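Local coordinates for protein pollen receptor-like kinase 3 (Arabidopsis thaliana, PDB 5WLS) that probably relays extracellular signals in pollen through a leucine-rich-repeat ectodomain resembling those of SERK co-receptors, joined to a serine/threonine kinase, at residues 57-60 with 61-64; 128-131 with 132-136; 119-123 with 124-128. One frame throughout, in Å; residues are numbered along the deposited sequence.

Overall arrangement
All three contacts are local, each made within one unbroken run of chain, and they lie in series without nesting or crossing. Contact 1 (57-64) comes first and turns the chain through the short helix 59-63, between strands 42-47 and 70-72 of the main sheet. Contact 3 (119-128) follows, closing the bend where strand 118-120 leaves that sheet and strand 125-127 begins. Contact 2 (128-136) starts at the same Gly128 that ends contact 3 and carries the repeat on toward strand 142-144. The centres of contacts 2 and 3 are about 12 Å apart, whereas contact 1 lies about 24 Å from contact 2 and about 21 Å from contact 3, centre to centre, toward the N-terminal end of the solenoid.

Contact 1 (57-60 with 61-64); sequences INIE and DLKD
Asn58 and Asp61 meet first through the backbone: the amide N of Asp61 donates to Asn58 O at 3.1 Å, an i to i+3 bond that is bent (N-H...acceptor angle 136°), its donor standing 47° out of the carbonyl plane. The Asp61 side chain adds to it. Its CG lies beside its own backbone N (chi1 -66°), which brings OD2 to 3.7 Å from Asn58 CB; the two side chains cross at about a right angle, with the amide and carboxylate planes well out of parallel. The next turn is closed by Lys63 N, which bonds Ile59 O four residues back (i to i+4) at 2.9 Å. On the exposed side of this helix, Glu60 and Lys63 run side by side in the same direction. Glu60 bends at chi2 and Lys63 at chi3, and the salt bridge between Glu60 OE1 and Lys63 NZ spans 3.6 Å, long enough to suggest a modest pull. Leu62 faces the interior, where its CD1 sits 4.3 Å from Ile57 CG2 and, equally, 4.3 Å from Ile59 CG1. Beyond this shell, Ile59 rests on Pro83 and Pro84 and Ile57 reaches Leu73, while Asp61 touches Phe7, Leu62 touches Lys8 and Asp64 touches Leu4, all three on helix 3-9. Replacing Asp61 by an alanine removes the carboxylate and would probably leave Asn58 CB and Phe7 without that neighbour, opening a gap between the turn and helix 3-9. The arrangement is that of a short, weakly bonded helix in a beta-alpha-beta unit, linking strand 42-47 to strand 70-72 in a leucine-rich-repeat solenoid and packed against its N-terminal helix.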
ATOM      1  N   ILE A  57     -11.917   7.328   0.590  1.00 61.28           N
ATOM      2  CA  ILE A  57     -11.049   7.965  -0.391  1.00 57.13           C
ATOM      3  C   ILE A  57     -11.755   7.960  -1.739  1.00 50.36           C
ATOM      4  O   ILE A  57     -12.267   6.925  -2.182  1.00 44.75           O
ATOM      5  CB  ILE A  57      -9.696   7.241  -0.467  1.00 58.92           C
ATOM      6  CG1 ILE A  57      -8.898   7.484   0.811  1.00 46.91           C
ATOM      7  CG2 ILE A  57      -8.912   7.693  -1.689  1.00 65.94           C
ATOM      8  CD1 ILE A  57      -7.773   6.512   0.987  1.00 53.81           C
ATOM      9  N   ASN A  58     -11.792   9.118  -2.392  1.00 52.22           N
ATOM     10  CA  ASN A  58     -12.317   9.246  -3.749  1.00 56.44           C
ATOM     11  C   ASN A  58     -11.120   9.490  -4.661  1.00 50.71           C
ATOM     12  O   ASN A  58     -10.595  10.605  -4.731  1.00 55.77           O
ATOM     13  CB  ASN A  58     -13.350  10.363  -3.847  1.00 63.92           C
ATOM     14  CG  ASN A  58     -14.130  10.315  -5.146  1.00 73.84           C
ATOM     15  OD1 ASN A  58     -13.845   9.502  -6.025  1.00 72.22           O
ATOM     16  ND2 ASN A  58     -15.130  11.180  -5.268  1.00 82.30           N
ATOM     17  N   ILE A  59     -10.698   8.437  -5.364  1.00 43.61           N
ATOM     18  CA  ILE A  59      -9.451   8.479  -6.114  1.00 51.70           C
ATOM     19  C   ILE A  59      -9.560   9.342  -7.368  1.00 63.21           C
ATOM     20  O   ILE A  59      -8.537   9.797  -7.892  1.00 63.27           O
ATOM     21  CB  ILE A  59      -9.017   7.025  -6.389  1.00 60.72           C
ATOM     22  CG1 ILE A  59      -8.276   6.500  -5.159  1.00 66.89           C
ATOM     23  CG2 ILE A  59      -8.148   6.893  -7.635  1.00 56.76           C
ATOM     24  CD1 ILE A  59      -7.888   5.071  -5.246  1.00 68.65           C
ATOM     25  N   GLU A  60     -10.776   9.637  -7.833  1.00 67.60           N
ATOM     26  CA  GLU A  60     -10.914  10.570  -8.947  1.00 67.83           C
ATOM     27  C   GLU A  60     -10.387  11.951  -8.579  1.00 62.52           C
ATOM     28  O   GLU A  60      -9.873  12.671  -9.442  1.00 69.44           O
ATOM     29  CB  GLU A  60     -12.374  10.659  -9.393  1.00 74.59           C
ATOM     30  CG  GLU A  60     -12.954   9.355  -9.923  1.00 75.66           C
ATOM     31  CD  GLU A  60     -12.290   8.893 -11.208  1.00 78.72           C
ATOM     32  OE1 GLU A  60     -11.834   9.753 -11.990  1.00 80.96           O
ATOM     33  OE2 GLU A  60     -12.232   7.666 -11.438  1.00 77.21           O
ATOM     34  N   ASP A  61     -10.499  12.336  -7.303  1.00 65.51           N
ATOM     35  CA  ASP A  61      -9.862  13.565  -6.840  1.00 66.12           C
ATOM     36  C   ASP A  61      -8.345  13.480  -6.964  1.00 65.22           C
ATOM     37  O   ASP A  61      -7.696  14.434  -7.408  1.00 74.40           O
ATOM     38  CB  ASP A  61     -10.263  13.857  -5.393  1.00 68.49           C
ATOM     39  CG  ASP A  61     -11.740  14.161  -5.247  1.00 73.96           C
ATOM     40  OD1 ASP A  61     -12.347  14.654  -6.221  1.00 77.47           O
ATOM     41  OD2 ASP A  61     -12.292  13.915  -4.156  1.00 76.91           O
ATOM     42  N   LEU A  62      -7.760  12.342  -6.579  1.00 51.67           N
ATOM     43  CA  LEU A  62      -6.307  12.208  -6.623  1.00 51.18           C
ATOM     44  C   LEU A  62      -5.781  12.050  -8.043  1.00 56.60           C
ATOM     45  O   LEU A  62      -4.590  12.284  -8.276  1.00 63.37           O
ATOM     46  CB  LEU A  62      -5.852  11.018  -5.774  1.00 55.33           C
ATOM     47  CG  LEU A  62      -6.270  10.939  -4.303  1.00 50.54           C
ATOM     48  CD1 LEU A  62      -5.709   9.672  -3.670  1.00 47.88           C
ATOM     49  CD2 LEU A  62      -5.829  12.173  -3.528  1.00 42.74           C
ATOM     50  N   LYS A  63      -6.632  11.658  -8.995  1.00 54.21           N
ATOM     51  CA  LYS A  63      -6.206  11.592 -10.388  1.00 61.00           C
ATOM     52  C   LYS A  63      -5.956  12.970 -10.980  1.00 64.70           C
ATOM     53  O   LYS A  63      -5.219  13.082 -11.965  1.00 67.15           O
ATOM     54  CB  LYS A  63      -7.247  10.857 -11.235  1.00 58.94           C
ATOM     55  CG  LYS A  63      -7.148   9.342 -11.180  1.00 67.29           C
ATOM     56  CD  LYS A  63      -8.378   8.689 -11.790  1.00 71.20           C
ATOM     57  CE  LYS A  63      -8.310   8.691 -13.312  1.00 70.85           C
ATOM     58  NZ  LYS A  63      -9.430   7.919 -13.921  1.00 67.63           N
ATOM     59  N   ASP A  64      -6.547  14.015 -10.405  1.00 61.47           N
ATOM     60  CA  ASP A  64      -6.354  15.368 -10.905  1.00 72.09           C
ATOM     61  C   ASP A  64      -5.044  15.995 -10.426  1.00 73.12           C
ATOM     62  O   ASP A  64      -4.797  17.170 -10.719  1.00 81.72           O
ATOM     63  CB  ASP A  64      -7.547  16.243 -10.509  1.00 77.21           C
ATOM     64  CG  ASP A  64      -8.849  15.778 -11.112  1.00 76.56           C
ATOM     65  OD1 ASP A  64      -8.822  15.139 -12.183  1.00 77.15           O
ATOM     66  OD2 ASP A  64      -9.906  16.050 -10.499  1.00 72.64           O
TER

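Contact 2 (128-131 with 132-136)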
ATOM      1  N   GLY A 128      -8.459 -13.145   1.653  1.00 39.56           N
ATOM      2  CA  GLY A 128      -8.643 -13.836   0.391  1.00 44.85           C
ATOM      3  C   GLY A 128      -7.562 -13.691  -0.661  1.00 48.89           C
ATOM      4  O   GLY A 128      -7.754 -12.969  -1.640  1.00 68.52           O
ATOM      5  N   LYS A 129      -6.415 -14.343  -0.460  1.00 43.00           N
ATOM      6  CA  LYS A 129      -5.460 -14.600  -1.536  1.00 43.49           C
ATOM      7  C   LYS A 129      -4.765 -13.338  -2.035  1.00 43.34           C
ATOM      8  O   LYS A 129      -5.384 -12.504  -2.708  1.00 46.26           O
ATOM      9  CB  LYS A 129      -6.152 -15.311  -2.705  1.00 33.36           C
ATOM     10  N   ILE A 130      -3.485 -13.189  -1.706  1.00 44.93           N
ATOM     11  CA  ILE A 130      -2.651 -12.114  -2.244  1.00 42.30           C
ATOM     12  C   ILE A 130      -2.765 -12.107  -3.765  1.00 39.73           C
ATOM     13  O   ILE A 130      -2.645 -13.165  -4.398  1.00 38.35           O
ATOM     14  CB  ILE A 130      -1.185 -12.266  -1.806  1.00 36.71           C
ATOM     15  CG1 ILE A 130      -1.094 -12.417  -0.287  1.00 34.72           C
ATOM     16  CG2 ILE A 130      -0.354 -11.078  -2.276  1.00 38.19           C
ATOM     17  CD1 ILE A 130       0.307 -12.701   0.210  1.00 34.96           C
ATOM     18  N   PRO A 131      -3.003 -10.955  -4.388  1.00 40.69           N
ATOM     19  CA  PRO A 131      -3.187 -10.925  -5.847  1.00 44.68           C
ATOM     20  C   PRO A 131      -1.904 -11.312  -6.567  1.00 47.52           C
ATOM     21  O   PRO A 131      -0.822 -10.819  -6.244  1.00 49.93           O
ATOM     22  CB  PRO A 131      -3.571  -9.465  -6.125  1.00 48.05           C
ATOM     23  CG  PRO A 131      -4.052  -8.941  -4.817  1.00 46.17           C
ATOM     24  CD  PRO A 131      -3.224  -9.632  -3.784  1.00 43.08           C
ATOM     25  N   ALA A 132      -2.035 -12.215  -7.542  1.00 51.22           N
ATOM     26  CA  ALA A 132      -0.864 -12.701  -8.263  1.00 50.61           C
ATOM     27  C   ALA A 132      -0.131 -11.574  -8.977  1.00 45.26           C
ATOM     28  O   ALA A 132       1.096 -11.622  -9.114  1.00 46.86           O
ATOM     29  CB  ALA A 132      -1.269 -13.786  -9.261  1.00 47.08           C
ATOM     30  N   SER A 133      -0.860 -10.548  -9.430  1.00 38.98           N
ATOM     31  CA  SER A 133      -0.226  -9.456 -10.159  1.00 47.42           C
ATOM     32  C   SER A 133       0.721  -8.659  -9.272  1.00 55.19           C
ATOM     33  O   SER A 133       1.686  -8.069  -9.771  1.00 59.21           O
ATOM     34  CB  SER A 133      -1.289  -8.532 -10.754  1.00 45.55           C
ATOM     35  OG  SER A 133      -2.134  -8.013  -9.741  1.00 52.05           O
ATOM     36  N   LEU A 134       0.460  -8.626  -7.962  1.00 50.77           N
ATOM     37  CA  LEU A 134       1.372  -7.955  -7.042  1.00 49.15           C
ATOM     38  C   LEU A 134       2.763  -8.570  -7.101  1.00 48.22           C
ATOM     39  O   LEU A 134       3.770  -7.858  -7.019  1.00 48.12           O
ATOM     40  CB  LEU A 134       0.815  -8.016  -5.619  1.00 48.97           C
ATOM     41  CG  LEU A 134       1.554  -7.222  -4.541  1.00 46.76           C
ATOM     42  CD1 LEU A 134       1.579  -5.740  -4.880  1.00 46.08           C
ATOM     43  CD2 LEU A 134       0.907  -7.454  -3.186  1.00 50.25           C
ATOM     44  N   MET A 135       2.839  -9.891  -7.248  1.00 42.00           N
ATOM     45  CA  MET A 135       4.110 -10.596  -7.307  1.00 48.03           C
ATOM     46  C   MET A 135       4.676 -10.667  -8.721  1.00 57.90           C
ATOM     47  O   MET A 135       5.672 -11.362  -8.943  1.00 61.10           O
ATOM     48  CB  MET A 135       3.953 -12.004  -6.730  1.00 52.06           C
ATOM     49  CG  MET A 135       3.265 -12.042  -5.375  1.00 59.40           C
ATOM     50  SD  MET A 135       4.073 -11.014  -4.131  1.00 54.48           S
ATOM     51  CE  MET A 135       5.342 -12.128  -3.537  1.00 54.75           C
ATOM     52  N   GLN A 136       4.065  -9.966  -9.675  1.00 56.05           N
ATOM     53  CA  GLN A 136       4.604  -9.829 -11.021  1.00 50.95           C
ATOM     54  C   GLN A 136       5.230  -8.462 -11.257  1.00 53.93           C
ATOM     55  O   GLN A 136       5.738  -8.207 -12.353  1.00 67.06           O
ATOM     56  CB  GLN A 136       3.512 -10.082 -12.068  1.00 48.70           C
ATOM     57  CG  GLN A 136       3.065 -11.535 -12.186  1.00 52.27           C
ATOM     58  CD  GLN A 136       4.173 -12.460 -12.656  1.00 59.54           C
ATOM     59  OE1 GLN A 136       4.951 -12.115 -13.546  1.00 68.32           O
ATOM     60  NE2 GLN A 136       4.243 -13.646 -12.064  1.00 54.94           N
TER
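Ile130 and Leu134 meet methyl to methyl, CG2 of the first lying 3.9 Å from CD2 of the second, with their side chains set at a slant to each other. Two torsions bring the branches together: Ile130 has CG1 beside its backbone N (chi1 -52°) and hence CG2 opposite that N, and Leu134 likewise sends CG away from its own N (chi1 -173°). Leu134 CB also comes within 3.3 Å of Pro131 O. That oxygen accepts Leu134 N at 3.1 Å from 57° above the carbonyl plane, closing an i to i+3 turn with helical backbone angles but without regular helical bonding. The run Gly128-Lys129-Ile130-Pro131 matches the Gly-x-Ile-Pro signature of plant-type leucine-rich repeats, and here it leads the chain from strand 125-127 into this turn. Ser133 points off at about a right angle to Leu134. Its OG sits between the backbone N and carbonyl carbon, 4.2 Å from Pro131 CB, and is hydrogen-bonded to Asp107 O and Phe110 N of the preceding coil. Ala132 N is bonded to Asp107 OD1. On the apolar side Leu134 packs on Phe110 and on Leu143 of strand 142-144, which Met135 also touches.

Contact 3 (119-123 with 124-128)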
ATOM      1  N   VAL A 119       4.801  -0.963  -1.118  1.00 31.38           N
ATOM      2  CA  VAL A 119       3.404  -1.255  -0.794  1.00 40.00           C
ATOM      3  C   VAL A 119       3.357  -1.752   0.647  1.00 41.82           C
ATOM      4  O   VAL A 119       3.793  -2.878   0.936  1.00 40.49           O
ATOM      5  CB  VAL A 119       2.799  -2.299  -1.740  1.00 30.74           C
ATOM      6  CG1 VAL A 119       1.401  -2.660  -1.291  1.00 30.83           C
ATOM      7  CG2 VAL A 119       2.794  -1.775  -3.170  1.00 32.34           C
ATOM      8  N   PHE A 120       2.846  -0.918   1.551  1.00 33.76           N
ATOM      9  CA  PHE A 120       2.664  -1.275   2.953  1.00 38.35           C
ATOM     10  C   PHE A 120       1.163  -1.336   3.216  1.00 41.60           C
ATOM     11  O   PHE A 120       0.490  -0.300   3.251  1.00 43.63           O
ATOM     12  CB  PHE A 120       3.347  -0.269   3.882  1.00 35.05           C
ATOM     13  CG  PHE A 120       4.859  -0.285   3.818  1.00 37.17           C
ATOM     14  CD1 PHE A 120       5.611  -0.194   4.977  1.00 48.91           C
ATOM     15  CD2 PHE A 120       5.526  -0.368   2.606  1.00 49.80           C
ATOM     16  CE1 PHE A 120       6.994  -0.200   4.924  1.00 44.43           C
ATOM     17  CE2 PHE A 120       6.904  -0.378   2.548  1.00 58.59           C
ATOM     18  CZ  PHE A 120       7.640  -0.293   3.711  1.00 44.93           C
ATOM     19  N   LEU A 121       0.637  -2.550   3.400  1.00 34.48           N
ATOM     20  CA  LEU A 121      -0.775  -2.761   3.704  1.00 36.40           C
ATOM     21  C   LEU A 121      -0.956  -3.448   5.051  1.00 38.55           C
ATOM     22  O   LEU A 121      -2.025  -4.003   5.323  1.00 30.54           O
ATOM     23  CB  LEU A 121      -1.450  -3.571   2.597  1.00 29.97           C
ATOM     24  CG  LEU A 121      -1.374  -2.984   1.188  1.00 40.47           C
ATOM     25  CD1 LEU A 121      -2.139  -3.848   0.192  1.00 35.74           C
ATOM     26  CD2 LEU A 121      -1.889  -1.552   1.174  1.00 40.29           C
ATOM     27  N   ASP A 122       0.078  -3.433   5.886  1.00 38.83           N
ATOM     28  CA  ASP A 122       0.082  -4.223   7.105  1.00 38.10           C
ATOM     29  C   ASP A 122      -1.022  -3.789   8.063  1.00 37.51           C
ATOM     30  O   ASP A 122      -1.397  -2.616   8.131  1.00 31.43           O
ATOM     31  CB  ASP A 122       1.435  -4.108   7.810  1.00 40.45           C
ATOM     32  CG  ASP A 122       1.862  -2.667   8.025  1.00 42.37           C
ATOM     33  OD1 ASP A 122       1.653  -1.837   7.115  1.00 49.05           O
ATOM     34  OD2 ASP A 122       2.386  -2.360   9.116  1.00 56.79           O
ATOM     35  N   ASN A 123      -1.544  -4.771   8.799  1.00 41.20           N
ATOM     36  CA  ASN A 123      -2.448  -4.549   9.928  1.00 35.84           C
ATOM     37  C   ASN A 123      -3.757  -3.883   9.509  1.00 42.16           C
ATOM     38  O   ASN A 123      -4.337  -3.086  10.251  1.00 39.77           O
ATOM     39  CB  ASN A 123      -1.757  -3.749  11.032  1.00 32.51           C
ATOM     40  CG  ASN A 123      -0.601  -4.504  11.647  1.00 43.51           C
ATOM     41  OD1 ASN A 123      -0.759  -5.631  12.114  1.00 42.61           O
ATOM     42  ND2 ASN A 123       0.578  -3.888  11.642  1.00 45.94           N
ATOM     43  N   ASN A 124      -4.237  -4.216   8.314  1.00 31.58           N
ATOM     44  CA  ASN A 124      -5.628  -3.939   7.983  1.00 36.61           C
ATOM     45  C   ASN A 124      -6.415  -5.217   8.228  1.00 40.38           C
ATOM     46  O   ASN A 124      -5.994  -6.052   9.036  1.00 32.12           O
ATOM     47  CB  ASN A 124      -5.764  -3.440   6.544  1.00 37.17           C
ATOM     48  CG  ASN A 124      -5.314  -1.997   6.390  1.00 44.37           C
ATOM     49  OD1 ASN A 124      -6.108  -1.123   6.047  1.00 49.08           O
ATOM     50  ND2 ASN A 124      -4.039  -1.740   6.662  1.00 67.79           N
ATOM     51  N   ARG A 125      -7.547  -5.395   7.556  1.00 49.45           N
ATOM     52  CA  ARG A 125      -8.286  -6.650   7.642  1.00 32.37           C
ATOM     53  C   ARG A 125      -8.589  -7.182   6.251  1.00 32.11           C
ATOM     54  O   ARG A 125      -9.697  -7.639   5.960  1.00 32.54           O
ATOM     55  CB  ARG A 125      -9.557  -6.487   8.473  1.00 33.15           C
ATOM     56  CG  ARG A 125      -9.282  -6.051   9.911  1.00 33.55           C
ATOM     57  CD  ARG A 125      -8.825  -7.230  10.770  1.00 33.80           C
ATOM     58  NE  ARG A 125      -8.577  -6.851  12.160  1.00 50.20           N
ATOM     59  CZ  ARG A 125      -9.451  -7.002  13.151  1.00 57.06           C
ATOM     60  NH1 ARG A 125     -10.647  -7.520  12.911  1.00 46.92           N
ATOM     61  NH2 ARG A 125      -9.131  -6.628  14.384  1.00 60.89           N
ATOM     62  N   LEU A 126      -7.590  -7.131   5.374  1.00 33.60           N
ATOM     63  CA  LEU A 126      -7.709  -7.706   4.043  1.00 41.13           C
ATOM     64  C   LEU A 126      -7.740  -9.229   4.112  1.00 43.00           C
ATOM     65  O   LEU A 126      -7.178  -9.849   5.017  1.00 45.41           O
ATOM     66  CB  LEU A 126      -6.555  -7.241   3.155  1.00 30.76           C
ATOM     67  CG  LEU A 126      -6.427  -5.725   2.975  1.00 41.78           C
ATOM     68  CD1 LEU A 126      -5.053  -5.355   2.439  1.00 33.04           C
ATOM     69  CD2 LEU A 126      -7.519  -5.197   2.060  1.00 31.21           C
ATOM     70  N   SER A 127      -8.415  -9.828   3.136  1.00 33.15           N
ATOM     71  CA  SER A 127      -8.689 -11.256   3.138  1.00 37.27           C
ATOM     72  C   SER A 127      -8.480 -11.815   1.737  1.00 37.88           C
ATOM     73  O   SER A 127      -8.304 -11.076   0.765  1.00 36.34           O
ATOM     74  CB  SER A 127     -10.119 -11.545   3.617  1.00 32.63           C
ATOM     75  OG  SER A 127     -11.064 -10.971   2.734  1.00 54.06           O
ATOM     76  N   GLY A 128      -8.459 -13.145   1.653  1.00 39.56           N
ATOM     77  CA  GLY A 128      -8.643 -13.836   0.391  1.00 44.85           C
ATOM     78  C   GLY A 128      -7.562 -13.691  -0.661  1.00 48.89           C
ATOM     79  O   GLY A 128      -7.754 -12.969  -1.640  1.00 68.52           O
TER
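Asn124 ND2 is gripped by three backbone carbonyls: it makes weak hydrogen bonds to Asp122 O at 3.1 Å and to Leu121 O at 3.3 Å, and it is also hydrogen-bonded to Leu96 O in the preceding coil. The two local bonds are bent, with N-H...acceptor angles of 135° and 126°. Asn124 is the consensus asparagine of the leucine-rich repeat, in the pattern Leu-x-x-Asn-x-Leu that begins at Leu121 and ends at Leu126. Its other amide atom, OD1, accepts Phe101 N, so both ends of this buried group are satisfied and the rotation of the amide is fixed. The same scheme recurs one coil later, where Asn148 donates through ND2 to Leu121 O and accepts Leu126 N through OD1. Leu121 O therefore receives two asparagine side chains, weakly that of Asn124 and, from the next coil, that of Asn148. Asn124 and Asn148 thus tie successive coils at the bend where the chain leaves the main sheet. Asp122 points away from the following segment and bonds Ser97 OG through OD1. Asn123 takes a positive phi of 63°, which helps turn the chain through roughly a right angle, and touches a sugar of the glycan attached to the protein. On the interior side, the repeat's leucines pack together. The side chains of Leu121 and Leu126 cross at about a right angle, each with CG beside its own backbone N, and Leu126 also packs on Phe150 of the next coil. Within the bend, Leu126 CD1 lies 4.0 Å from Leu121 CB and the same distance, 4.0 Å, from Leu121 CD1.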